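Local coordinates for possible transcriptional regulatory arsR-family protein (Mycobacterium bovis, PDB 3GW2) that probably binds DNA as a dimeric ArsR-family transcriptional regulator, in a regulatory network that coordinates tolerance to the antitubercular drug bedaquiline, at residues G25-L33 with A43-N51; L59-E69 with Y79-L89. All coordinates share one frame; numbering follows the deposited sequence.

Interaction 1. Residues G25-L33 with A43-N51; sequences GRRLQILDL and AIATATGMN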
ATOM      1  N   GLY A  25      -3.506  10.230  -0.293  1.00 37.86           N
ATOM      2  CA  GLY A  25      -3.162  10.731  -1.624  1.00 38.57           C
ATOM      3  C   GLY A  25      -2.213  11.905  -1.617  1.00 39.14           C
ATOM      4  O   GLY A  25      -1.295  12.002  -2.447  1.00 39.24           O
ATOM      5  N   ARG A  26      -2.429  12.799  -0.662  1.00 39.55           N
ATOM      6  CA  ARG A  26      -1.599  13.977  -0.510  1.00 39.85           C
ATOM      7  C   ARG A  26      -0.223  13.632   0.045  1.00 39.83           C
ATOM      8  O   ARG A  26       0.778  14.207  -0.367  1.00 40.29           O
ATOM      9  CB  ARG A  26      -2.310  15.014   0.364  1.00 40.04           C
ATOM     10  CG  ARG A  26      -1.842  16.411   0.102  1.00 39.27           C
ATOM     11  CD  ARG A  26      -2.295  17.354   1.179  1.00 37.53           C
ATOM     12  NE  ARG A  26      -1.685  18.662   0.987  1.00 36.44           N
ATOM     13  CZ  ARG A  26      -1.800  19.679   1.831  1.00 37.31           C
ATOM     14  NH1 ARG A  26      -2.500  19.545   2.952  1.00 35.00           N
ATOM     15  NH2 ARG A  26      -1.203  20.831   1.554  1.00 37.00           N
ATOM     16  N   ARG A  27      -0.167  12.666   0.955  1.00 39.85           N
ATOM     17  CA  ARG A  27       1.114  12.126   1.436  1.00 39.62           C
ATOM     18  C   ARG A  27       1.989  11.530   0.313  1.00 39.60           C
ATOM     19  O   ARG A  27       3.233  11.578   0.372  1.00 40.26           O
ATOM     20  CB  ARG A  27       0.831  11.105   2.544  1.00 40.34           C
ATOM     21  CG  ARG A  27       2.013  10.306   3.039  1.00 39.61           C
ATOM     22  CD  ARG A  27       1.802   9.881   4.482  1.00 40.81           C
ATOM     23  NE  ARG A  27       0.846   8.790   4.633  1.00 43.15           N
ATOM     24  CZ  ARG A  27      -0.216   8.806   5.437  1.00 44.45           C
ATOM     25  NH1 ARG A  27      -0.489   9.862   6.186  1.00 44.15           N
ATOM     26  NH2 ARG A  27      -1.012   7.745   5.502  1.00 45.97           N
ATOM     27  N   LEU A  28       1.352  10.991  -0.726  1.00 38.39           N
ATOM     28  CA  LEU A  28       2.078  10.434  -1.876  1.00 37.31           C
ATOM     29  C   LEU A  28       2.834  11.490  -2.716  1.00 36.49           C
ATOM     30  O   LEU A  28       3.798  11.169  -3.429  1.00 35.53           O
ATOM     31  CB  LEU A  28       1.114   9.647  -2.760  1.00 37.80           C
ATOM     32  CG  LEU A  28       0.831   8.165  -2.431  1.00 38.88           C
ATOM     33  CD1 LEU A  28       1.052   7.834  -0.976  1.00 40.96           C
ATOM     34  CD2 LEU A  28      -0.571   7.820  -2.842  1.00 38.57           C
ATOM     35  N   GLN A  29       2.381  12.737  -2.642  1.00 35.32           N
ATOM     36  CA  GLN A  29       3.088  13.863  -3.265  1.00 35.44           C
ATOM     37  C   GLN A  29       4.511  13.968  -2.742  1.00 34.71           C
ATOM     38  O   GLN A  29       5.437  14.220  -3.503  1.00 34.76           O
ATOM     39  CB  GLN A  29       2.345  15.178  -3.027  1.00 35.13           C
ATOM     40  CG  GLN A  29       0.966  15.209  -3.665  1.00 36.61           C
ATOM     41  CD  GLN A  29       0.223  16.503  -3.415  1.00 38.49           C
ATOM     42  OE1 GLN A  29      -1.005  16.548  -3.502  1.00 41.68           O
ATOM     43  NE2 GLN A  29       0.958  17.563  -3.118  1.00 37.32           N
ATOM     44  N   ILE A  30       4.681  13.736  -1.446  1.00 34.74           N
ATOM     45  CA  ILE A  30       6.009  13.702  -0.834  1.00 35.03           C
ATOM     46  C   ILE A  30       6.920  12.713  -1.538  1.00 35.85           C
ATOM     47  O   ILE A  30       8.079  13.016  -1.816  1.00 36.14           O
ATOM     48  CB  ILE A  30       5.943  13.376   0.678  1.00 35.09           C
ATOM     49  CG1 ILE A  30       5.253  14.525   1.443  1.00 34.91           C
ATOM     50  CG2 ILE A  30       7.356  13.129   1.224  1.00 34.67           C
ATOM     51  CD1 ILE A  30       4.892  14.213   2.908  1.00 34.80           C
ATOM     52  N   LEU A  31       6.386  11.535  -1.851  1.00 36.47           N
ATOM     53  CA  LEU A  31       7.170  10.495  -2.527  1.00 37.29           C
ATOM     54  C   LEU A  31       7.609  10.923  -3.916  1.00 37.85           C
ATOM     55  O   LEU A  31       8.769  10.736  -4.285  1.00 38.64           O
ATOM     56  CB  LEU A  31       6.406   9.158  -2.545  1.00 37.04           C
ATOM     57  CG  LEU A  31       6.262   8.463  -1.191  1.00 36.16           C
ATOM     58  CD1 LEU A  31       5.460   7.175  -1.337  1.00 37.88           C
ATOM     59  CD2 LEU A  31       7.629   8.160  -0.575  1.00 34.13           C
ATOM     60  N   ASP A  32       6.702  11.537  -4.677  1.00 39.12           N
ATOM     61  CA  ASP A  32       7.055  12.090  -5.994  1.00 40.47           C
ATOM     62  C   ASP A  32       8.116  13.163  -5.886  1.00 40.68           C
ATOM     63  O   ASP A  32       9.019  13.241  -6.720  1.00 41.18           O
ATOM     64  CB  ASP A  32       5.825  12.651  -6.710  1.00 41.11           C
ATOM     65  CG  ASP A  32       5.315  11.723  -7.791  1.00 43.17           C
ATOM     66  OD1 ASP A  32       6.101  11.342  -8.690  1.00 45.74           O
ATOM     67  OD2 ASP A  32       4.124  11.366  -7.756  1.00 47.06           O
ATOM     68  N   LEU A  33       8.021  13.970  -4.834  1.00 40.84           N
ATOM     69  CA  LEU A  33       8.974  15.044  -4.600  1.00 41.46           C
ATOM     70  C   LEU A  33      10.374  14.526  -4.272  1.00 41.71           C
ATOM     71  O   LEU A  33      11.373  15.079  -4.742  1.00 42.11           O
ATOM     72  CB  LEU A  33       8.477  15.966  -3.487  1.00 40.87           C
ATOM     73  CG  LEU A  33       9.301  17.222  -3.256  1.00 42.09           C
ATOM     74  CD1 LEU A  33       9.146  18.220  -4.413  1.00 42.77           C
ATOM     75  CD2 LEU A  33       8.910  17.846  -1.936  1.00 42.28           C
ATOM     76  N   ALA A  43      11.563  22.308   3.181  1.00 32.07           N
ATOM     77  CA  ALA A  43      11.398  22.327   1.724  1.00 31.16           C
ATOM     78  C   ALA A  43      10.213  21.467   1.261  1.00 30.57           C
ATOM     79  O   ALA A  43       9.446  21.874   0.378  1.00 29.53           O
ATOM     80  CB  ALA A  43      12.704  21.905   1.022  1.00 31.72           C
ATOM     81  N   ILE A  44      10.065  20.290   1.864  1.00 30.08           N
ATOM     82  CA  ILE A  44       8.975  19.357   1.552  1.00 30.19           C
ATOM     83  C   ILE A  44       7.612  19.975   1.915  1.00 29.98           C
ATOM     84  O   ILE A  44       6.633  19.856   1.164  1.00 30.34           O
ATOM     85  CB  ILE A  44       9.157  18.005   2.311  1.00 30.45           C
ATOM     86  CG1 ILE A  44      10.400  17.260   1.801  1.00 30.70           C
ATOM     87  CG2 ILE A  44       7.926  17.110   2.176  1.00 30.65           C
ATOM     88  CD1 ILE A  44      10.922  16.200   2.758  1.00 29.89           C
ATOM     89  N   ALA A  45       7.563  20.642   3.058  1.00 29.54           N
ATOM     90  CA  ALA A  45       6.353  21.319   3.521  1.00 29.26           C
ATOM     91  C   ALA A  45       5.957  22.419   2.537  1.00 29.00           C
ATOM     92  O   ALA A  45       4.800  22.520   2.119  1.00 29.47           O
ATOM     93  CB  ALA A  45       6.591  21.910   4.894  1.00 28.85           C
ATOM     94  N   THR A  46       6.934  23.237   2.166  1.00 27.98           N
ATOM     95  CA  THR A  46       6.729  24.342   1.235  1.00 27.31           C
ATOM     96  C   THR A  46       6.322  23.863  -0.167  1.00 27.35           C
ATOM     97  O   THR A  46       5.393  24.414  -0.775  1.00 26.37           O
ATOM     98  CB  THR A  46       7.992  25.196   1.155  1.00 27.23           C
ATOM     99  OG1 THR A  46       8.280  25.720   2.463  1.00 26.60           O
ATOM    100  CG2 THR A  46       7.806  26.371   0.178  1.00 27.88           C
ATOM    101  N   ALA A  47       7.004  22.830  -0.665  1.00 26.90           N
ATOM    102  CA  ALA A  47       6.713  22.283  -1.987  1.00 27.64           C
ATOM    103  C   ALA A  47       5.314  21.680  -2.069  1.00 27.72           C
ATOM    104  O   ALA A  47       4.664  21.759  -3.105  1.00 28.07           O
ATOM    105  CB  ALA A  47       7.770  21.238  -2.396  1.00 26.99           C
ATOM    106  N   THR A  48       4.848  21.072  -0.992  1.00 28.27           N
ATOM    107  CA  THR A  48       3.552  20.397  -1.034  1.00 29.30           C
ATOM    108  C   THR A  48       2.423  21.260  -0.467  1.00 30.20           C
ATOM    109  O   THR A  48       1.275  20.827  -0.427  1.00 30.86           O
ATOM    110  CB  THR A  48       3.581  19.097  -0.240  1.00 29.86           C
ATOM    111  OG1 THR A  48       3.900  19.409   1.123  1.00 30.14           O
ATOM    112  CG2 THR A  48       4.604  18.145  -0.830  1.00 28.89           C
ATOM    113  N   GLY A  49       2.752  22.476  -0.037  1.00 30.26           N
ATOM    114  CA  GLY A  49       1.767  23.365   0.571  1.00 30.81           C
ATOM    115  C   GLY A  49       1.256  22.887   1.932  1.00 31.47           C
ATOM    116  O   GLY A  49       0.170  23.273   2.332  1.00 30.54           O
HETATM  117  N   MSE A  50       2.039  22.070   2.643  1.00 31.45           N
HETATM  118  CA  MSE A  50       1.637  21.570   3.961  1.00 34.38           C
HETATM  119  C   MSE A  50       2.259  22.437   5.034  1.00 32.69           C
HETATM  120  O   MSE A  50       3.398  22.848   4.891  1.00 32.47           O
HETATM  121  CB  MSE A  50       2.103  20.126   4.201  1.00 33.73           C
HETATM  122  CG  MSE A  50       1.472  19.065   3.310  1.00 34.78           C
HETATM  123 SE   MSE A  50       2.437  17.375   3.583  1.00 44.93          SE
HETATM  124  CE  MSE A  50       1.805  16.424   1.972  1.00 38.76           C
ATOM    125  N   ASN A  51       1.525  22.704   6.111  1.00 31.93           N
ATOM    126  CA  ASN A  51       2.154  23.305   7.281  1.00 32.08           C
ATOM    127  C   ASN A  51       3.191  22.314   7.847  1.00 31.78           C
ATOM    128  O   ASN A  51       3.130  21.108   7.555  1.00 30.59           O
ATOM    129  CB  ASN A  51       1.112  23.682   8.334  1.00 31.42           C
ATOM    130  CG  ASN A  51       0.397  22.467   8.911  1.00 31.92           C
ATOM    131  OD1 ASN A  51       0.816  21.928   9.926  1.00 31.85           O
ATOM    132  ND2 ASN A  51      -0.678  22.032   8.263  1.00 29.94           N
TER
HETATM  133  O   HOH W   1      -0.361  19.086  -1.464  1.00 40.99           O
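Ile30 and Ile44 meet at the apolar centre, CG1 of Ile30 lying 3.8 Å from CG2 of Ile44, with the two side chains crossing at about a right angle. On one flank Leu33 pushes its CD2 methyl against Ala47 CB (3.6 Å) and over the backbone of Ile44. On another, the CE methyl of Met50, a selenomethionine, reaches Ile30 CD1 at 3.9 Å. With CG anti to its carbonyl carbon (chi1 -66°) and the rest extended, Met50 runs back along Arg26, its CG 3.6 Å over the centre of the guanidinium. The polar edge begins there. Arg26, stretched out, bonds through NH2 to Thr48 O (3.2 Å), and more weakly to Gly49 O, carbonyls at the turn where Gly49 makes a Schellman motif. One water accepts hydrogen bonds from Arg26 NE and Gln29 NE2 and donates one to Thr48 O. Thr48 OG1 bonds back to Ile44 O (2.8 Å), meeting that carbonyl on the face opposite Thr48 N. The chemistry thus joins an apolar interface between helical segments 27-33 and 43-48, crossing at 113°, to a cation at the C-terminal end of the first helix of the helix-turn-helix, where the helix dipole would favour it.

Interaction 2. Residues L59-E69 with Y79-L89; sequences LQALKSGGLVE and YRIAGEDVARL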
ATOM      1  N   LEU A  59       5.491  12.672   7.058  1.00 30.73           N
ATOM      2  CA  LEU A  59       6.831  12.074   6.953  1.00 31.30           C
ATOM      3  C   LEU A  59       7.050  10.924   7.953  1.00 32.02           C
ATOM      4  O   LEU A  59       7.615   9.890   7.604  1.00 31.99           O
ATOM      5  CB  LEU A  59       7.916  13.151   7.066  1.00 31.27           C
ATOM      6  CG  LEU A  59       8.004  14.041   5.819  1.00 30.37           C
ATOM      7  CD1 LEU A  59       8.692  15.368   6.122  1.00 30.28           C
ATOM      8  CD2 LEU A  59       8.712  13.299   4.664  1.00 31.11           C
ATOM      9  N   GLN A  60       6.588  11.110   9.188  1.00 32.82           N
ATOM     10  CA  GLN A  60       6.537  10.029  10.179  1.00 34.21           C
ATOM     11  C   GLN A  60       5.730   8.827   9.696  1.00 33.40           C
ATOM     12  O   GLN A  60       6.152   7.678   9.884  1.00 33.49           O
ATOM     13  CB  GLN A  60       5.949  10.527  11.496  1.00 34.70           C
ATOM     14  CG  GLN A  60       6.972  10.781  12.575  1.00 41.06           C
ATOM     15  CD  GLN A  60       7.985  11.848  12.219  1.00 46.85           C
ATOM     16  OE1 GLN A  60       9.138  11.537  11.893  1.00 50.80           O
ATOM     17  NE2 GLN A  60       7.573  13.115  12.289  1.00 49.99           N
ATOM     18  N   ALA A  61       4.581   9.090   9.074  1.00 32.75           N
ATOM     19  CA  ALA A  61       3.751   8.026   8.524  1.00 32.74           C
ATOM     20  C   ALA A  61       4.499   7.246   7.449  1.00 32.35           C
ATOM     21  O   ALA A  61       4.466   6.017   7.438  1.00 32.24           O
ATOM     22  CB  ALA A  61       2.435   8.574   7.988  1.00 33.30           C
ATOM     23  N   LEU A  62       5.185   7.960   6.557  1.00 32.29           N
ATOM     24  CA  LEU A  62       6.039   7.321   5.544  1.00 31.93           C
ATOM     25  C   LEU A  62       7.173   6.504   6.155  1.00 31.76           C
ATOM     26  O   LEU A  62       7.460   5.386   5.705  1.00 32.06           O
ATOM     27  CB  LEU A  62       6.576   8.349   4.545  1.00 31.75           C
ATOM     28  CG  LEU A  62       5.500   8.988   3.655  1.00 31.86           C
ATOM     29  CD1 LEU A  62       6.104  10.149   2.880  1.00 32.59           C
ATOM     30  CD2 LEU A  62       4.881   7.948   2.713  1.00 30.73           C
ATOM     31  N   LYS A  63       7.800   7.055   7.189  1.00 31.91           N
ATOM     32  CA  LYS A  63       8.905   6.394   7.897  1.00 31.96           C
ATOM     33  C   LYS A  63       8.464   5.095   8.593  1.00 32.02           C
ATOM     34  O   LYS A  63       9.167   4.088   8.517  1.00 32.30           O
ATOM     35  CB  LYS A  63       9.510   7.360   8.910  1.00 32.02           C
ATOM     36  CG  LYS A  63      10.938   7.043   9.366  1.00 33.69           C
ATOM     37  CD  LYS A  63      11.340   8.092  10.397  1.00 36.93           C
ATOM     38  CE  LYS A  63      12.753   7.903  10.944  1.00 38.70           C
ATOM     39  NZ  LYS A  63      12.877   6.712  11.835  1.00 40.43           N
ATOM     40  N   SER A  64       7.305   5.109   9.253  1.00 31.72           N
ATOM     41  CA  SER A  64       6.776   3.907   9.920  1.00 32.24           C
ATOM     42  C   SER A  64       6.474   2.789   8.929  1.00 32.15           C
ATOM     43  O   SER A  64       6.491   1.622   9.286  1.00 31.64           O
ATOM     44  CB  SER A  64       5.504   4.225  10.706  1.00 32.41           C
ATOM     45  OG  SER A  64       5.732   5.268  11.639  1.00 34.04           O
ATOM     46  N   GLY A  65       6.184   3.160   7.685  1.00 32.09           N
ATOM     47  CA  GLY A  65       5.950   2.185   6.637  1.00 32.07           C
ATOM     48  C   GLY A  65       7.222   1.788   5.911  1.00 32.46           C
ATOM     49  O   GLY A  65       7.173   1.027   4.944  1.00 32.72           O
ATOM     50  N   GLY A  66       8.363   2.305   6.373  1.00 32.62           N
ATOM     51  CA  GLY A  66       9.657   1.930   5.826  1.00 32.69           C
ATOM     52  C   GLY A  66       9.968   2.542   4.473  1.00 33.08           C
ATOM     53  O   GLY A  66      10.895   2.092   3.786  1.00 33.96           O
ATOM     54  N   LEU A  67       9.230   3.589   4.109  1.00 32.55           N
ATOM     55  CA  LEU A  67       9.270   4.139   2.756  1.00 32.37           C
ATOM     56  C   LEU A  67      10.266   5.291   2.597  1.00 32.18           C
ATOM     57  O   LEU A  67      10.716   5.583   1.486  1.00 32.14           O
ATOM     58  CB  LEU A  67       7.871   4.585   2.310  1.00 32.27           C
ATOM     59  CG  LEU A  67       6.775   3.519   2.192  1.00 32.53           C
ATOM     60  CD1 LEU A  67       5.511   4.128   1.610  1.00 32.72           C
ATOM     61  CD2 LEU A  67       7.222   2.318   1.360  1.00 33.12           C
ATOM     62  N   VAL A  68      10.589   5.948   3.706  1.00 31.76           N
ATOM     63  CA  VAL A  68      11.599   7.003   3.718  1.00 31.30           C
ATOM     64  C   VAL A  68      12.575   6.788   4.883  1.00 31.75           C
ATOM     65  O   VAL A  68      12.250   6.090   5.853  1.00 31.26           O
ATOM     66  CB  VAL A  68      10.971   8.424   3.815  1.00 31.40           C
ATOM     67  CG1 VAL A  68      10.147   8.757   2.561  1.00 31.95           C
ATOM     68  CG2 VAL A  68      10.127   8.587   5.090  1.00 29.42           C
ATOM     69  N   GLU A  69      13.770   7.368   4.773  1.00 31.85           N
ATOM     70  CA  GLU A  69      14.698   7.442   5.901  1.00 32.28           C
ATOM     71  C   GLU A  69      15.021   8.896   6.176  1.00 32.41           C
ATOM     72  O   GLU A  69      14.810   9.750   5.314  1.00 31.42           O
ATOM     73  CB  GLU A  69      15.974   6.645   5.634  1.00 32.92           C
ATOM     74  CG  GLU A  69      15.695   5.172   5.372  1.00 35.72           C
ATOM     75  CD  GLU A  69      16.485   4.249   6.261  1.00 40.98           C
ATOM     76  OE1 GLU A  69      17.551   4.668   6.766  1.00 43.58           O
ATOM     77  OE2 GLU A  69      16.044   3.089   6.451  1.00 43.37           O
ATOM     78  N   TYR A  79      14.939  14.024   4.599  1.00 31.75           N
ATOM     79  CA  TYR A  79      14.270  12.751   4.323  1.00 31.18           C
ATOM     80  C   TYR A  79      14.562  12.309   2.902  1.00 30.65           C
ATOM     81  O   TYR A  79      14.683  13.147   2.004  1.00 30.23           O
ATOM     82  CB  TYR A  79      12.753  12.894   4.481  1.00 31.25           C
ATOM     83  CG  TYR A  79      12.255  12.768   5.897  1.00 31.14           C
ATOM     84  CD1 TYR A  79      11.736  11.558   6.356  1.00 31.81           C
ATOM     85  CD2 TYR A  79      12.311  13.849   6.781  1.00 30.97           C
ATOM     86  CE1 TYR A  79      11.267  11.416   7.658  1.00 31.88           C
ATOM     87  CE2 TYR A  79      11.833  13.724   8.097  1.00 32.51           C
ATOM     88  CZ  TYR A  79      11.314  12.497   8.519  1.00 32.95           C
ATOM     89  OH  TYR A  79      10.831  12.336   9.795  1.00 33.92           O
ATOM     90  N   ARG A  80      14.674  11.003   2.706  0.50 29.49           N
ATOM     91  CA  ARG A  80      14.767  10.445   1.374  0.50 29.29           C
ATOM     92  C   ARG A  80      14.075   9.104   1.280  0.50 29.68           C
ATOM     93  O   ARG A  80      13.869   8.408   2.270  0.50 28.19           O
ATOM     94  CB  ARG A  80      16.217  10.293   0.904  0.50 28.66           C
ATOM     95  CG  ARG A  80      17.245  10.012   1.973  0.50 28.43           C
ATOM     96  CD  ARG A  80      17.109   8.679   2.642  0.50 26.84           C
ATOM     97  NE  ARG A  80      18.389   7.965   2.790  0.50 27.77           N
ATOM     98  CZ  ARG A  80      19.269   8.144   3.774  0.50 28.31           C
ATOM     99  NH1 ARG A  80      19.085   9.057   4.722  0.50 27.81           N
ATOM    100  NH2 ARG A  80      20.367   7.409   3.798  0.50 31.35           N
ATOM    101  N   ILE A  81      13.739   8.763   0.048  1.00 31.17           N
ATOM    102  CA  ILE A  81      13.231   7.444  -0.308  1.00 32.37           C
ATOM    103  C   ILE A  81      14.222   6.390   0.174  1.00 32.71           C
ATOM    104  O   ILE A  81      15.412   6.501  -0.081  1.00 32.10           O
ATOM    105  CB  ILE A  81      12.950   7.397  -1.825  1.00 32.53           C
ATOM    106  CG1 ILE A  81      11.617   8.128  -2.068  1.00 34.07           C
ATOM    107  CG2 ILE A  81      12.970   5.932  -2.388  1.00 32.53           C
ATOM    108  CD1 ILE A  81      11.284   8.338  -3.506  1.00 37.69           C
ATOM    109  N   ALA A  82      13.710   5.400   0.910  1.00 33.76           N
ATOM    110  CA  ALA A  82      14.536   4.459   1.677  1.00 34.63           C
ATOM    111  C   ALA A  82      15.439   3.538   0.850  1.00 35.52           C
ATOM    112  O   ALA A  82      16.517   3.147   1.320  1.00 36.35           O
ATOM    113  CB  ALA A  82      13.666   3.643   2.637  1.00 34.51           C
ATOM    114  N   GLY A  83      15.011   3.172  -0.359  1.00 35.97           N
ATOM    115  CA  GLY A  83      15.899   2.457  -1.293  1.00 35.81           C
ATOM    116  C   GLY A  83      15.302   2.285  -2.674  1.00 35.78           C
ATOM    117  O   GLY A  83      14.207   2.787  -2.949  1.00 35.55           O
ATOM    118  N   GLU A  84      16.018   1.569  -3.542  1.00 35.55           N
ATOM    119  CA  GLU A  84      15.513   1.236  -4.874  1.00 36.31           C
ATOM    120  C   GLU A  84      14.192   0.446  -4.830  1.00 35.93           C
ATOM    121  O   GLU A  84      13.263   0.740  -5.595  1.00 35.97           O
ATOM    122  CB  GLU A  84      16.562   0.436  -5.668  1.00 36.82           C
ATOM    123  CG  GLU A  84      16.020  -0.164  -6.983  1.00 39.66           C
ATOM    124  CD  GLU A  84      16.253   0.795  -8.206  1.00 44.05           C
ATOM    125  OE1 GLU A  84      15.978   2.028  -8.110  1.00 44.88           O
ATOM    126  OE2 GLU A  84      16.716   0.300  -9.274  1.00 45.16           O
ATOM    127  N   ASP A  85      14.122  -0.559  -3.949  1.00 35.51           N
ATOM    128  CA  ASP A  85      12.918  -1.385  -3.816  1.00 35.42           C
ATOM    129  C   ASP A  85      11.690  -0.500  -3.548  1.00 34.82           C
ATOM    130  O   ASP A  85      10.606  -0.747  -4.085  1.00 34.34           O
ATOM    131  CB  ASP A  85      13.096  -2.466  -2.732  1.00 35.46           C
ATOM    132  CG  ASP A  85      14.104  -3.570  -3.143  1.00 38.69           C
ATOM    133  OD1 ASP A  85      14.554  -3.604  -4.313  1.00 40.48           O
ATOM    134  OD2 ASP A  85      14.451  -4.428  -2.293  1.00 41.64           O
ATOM    135  N   VAL A  86      11.873   0.546  -2.744  1.00 34.34           N
ATOM    136  CA  VAL A  86      10.808   1.530  -2.499  1.00 34.05           C
ATOM    137  C   VAL A  86      10.479   2.360  -3.757  1.00 33.91           C
ATOM    138  O   VAL A  86       9.307   2.626  -4.030  1.00 33.08           O
ATOM    139  CB  VAL A  86      11.117   2.433  -1.273  1.00 34.22           C
ATOM    140  CG1 VAL A  86      10.044   3.504  -1.097  1.00 34.02           C
ATOM    141  CG2 VAL A  86      11.221   1.585  -0.006  1.00 33.64           C
ATOM    142  N   ALA A  87      11.507   2.746  -4.517  1.00 34.05           N
ATOM    143  CA  ALA A  87      11.320   3.453  -5.796  1.00 34.44           C
ATOM    144  C   ALA A  87      10.628   2.561  -6.845  1.00 34.52           C
ATOM    145  O   ALA A  87       9.721   3.006  -7.554  1.00 35.05           O
ATOM    146  CB  ALA A  87      12.664   3.977  -6.341  1.00 34.21           C
ATOM    147  N   ARG A  88      11.059   1.309  -6.953  1.00 34.04           N
ATOM    148  CA  ARG A  88      10.321   0.343  -7.766  1.00 34.17           C
ATOM    149  C   ARG A  88       8.880   0.157  -7.254  1.00 33.35           C
ATOM    150  O   ARG A  88       7.941   0.113  -8.050  1.00 32.88           O
ATOM    151  CB  ARG A  88      11.069  -0.993  -7.861  1.00 34.08           C
ATOM    152  CG  ARG A  88      12.420  -0.866  -8.603  1.00 34.77           C
ATOM    153  CD  ARG A  88      13.062  -2.217  -8.882  1.00 35.77           C
ATOM    154  NE  ARG A  88      13.384  -2.958  -7.662  1.00 39.74           N
ATOM    155  CZ  ARG A  88      12.895  -4.156  -7.342  1.00 41.62           C
ATOM    156  NH1 ARG A  88      12.044  -4.790  -8.148  1.00 43.30           N
ATOM    157  NH2 ARG A  88      13.267  -4.734  -6.205  1.00 42.70           N
ATOM    158  N   LEU A  89       8.711   0.091  -5.934  1.00 32.92           N
ATOM    159  CA  LEU A  89       7.376  -0.129  -5.348  1.00 33.27           C
ATOM    160  C   LEU A  89       6.389   0.988  -5.691  1.00 32.93           C
ATOM    161  O   LEU A  89       5.245   0.733  -6.077  1.00 33.09           O
ATOM    162  CB  LEU A  89       7.453  -0.329  -3.830  1.00 33.05           C
ATOM    163  CG  LEU A  89       6.119  -0.336  -3.083  1.00 34.04           C
ATOM    164  CD1 LEU A  89       5.341  -1.610  -3.403  1.00 34.29           C
ATOM    165  CD2 LEU A  89       6.343  -0.196  -1.589  1.00 34.93           C
TER
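Glu69 and Arg80 form an antiparallel hydrogen-bonded pair, Glu69 N to Arg80 O at 2.7 Å and Arg80 N to Glu69 O at 2.9 Å, and Ala82 N extends the ladder to Leu67 O past the non-hydrogen-bonded pair Val68-Ile81. Among the side chains, Tyr79 contributes most of any residue. Leu59 CB sits over one face of its ring, 3.9 Å from the centroid and 18° off the normal, a CH-pi contact, while Leu59 CD2 lies by Tyr79 CG. Val68 CG2 touches the ring edge at Tyr79 CD1 (3.6 Å); with CG1 anti to the carbonyl carbon (chi1 -65°), CG2 falls between the backbone N and the carbonyl carbon. At the far end the phenol OH of Tyr79 lies 2.8 Å from Gln60 OE1, the amide plane turned 58° from the ring. Beyond the strands, Leu67 CD2 touches both Val86 CG1 (3.9 Å) and Leu89 CD2 (4.0 Å), bringing in helix 84-98. The backbone bonds thus set the register at the base of the wing in this winged helix-turn-helix, whereas apolar packing ties that wing to helix 52-64 through Tyr79, and the residue just before the wing, Leu67, packs on the C-terminal helix.

Interactions 1 and 2 illustrate how a small winged helix-turn-helix domain is assembled from neighbouring packing contacts. They come in series along the chain, and their centres are 14 Å apart. Interaction 1 sets helix 27-34 against helix 41-48; interaction 2 takes up helix 52-64, the second helix of the DNA-binding motif, and adds the hairpin of strands 68-73 and 76-81 with helix 84-98. Ile30 joins them directly, its CG2 packing against Leu59 and Leu62, while Leu31 O meets Ile81 CD1. Both contacts also reach the second subunit, where Leu89 packs on Leu89 of that chain. Packing thus runs from the helix-turn-helix toward the subunit interface.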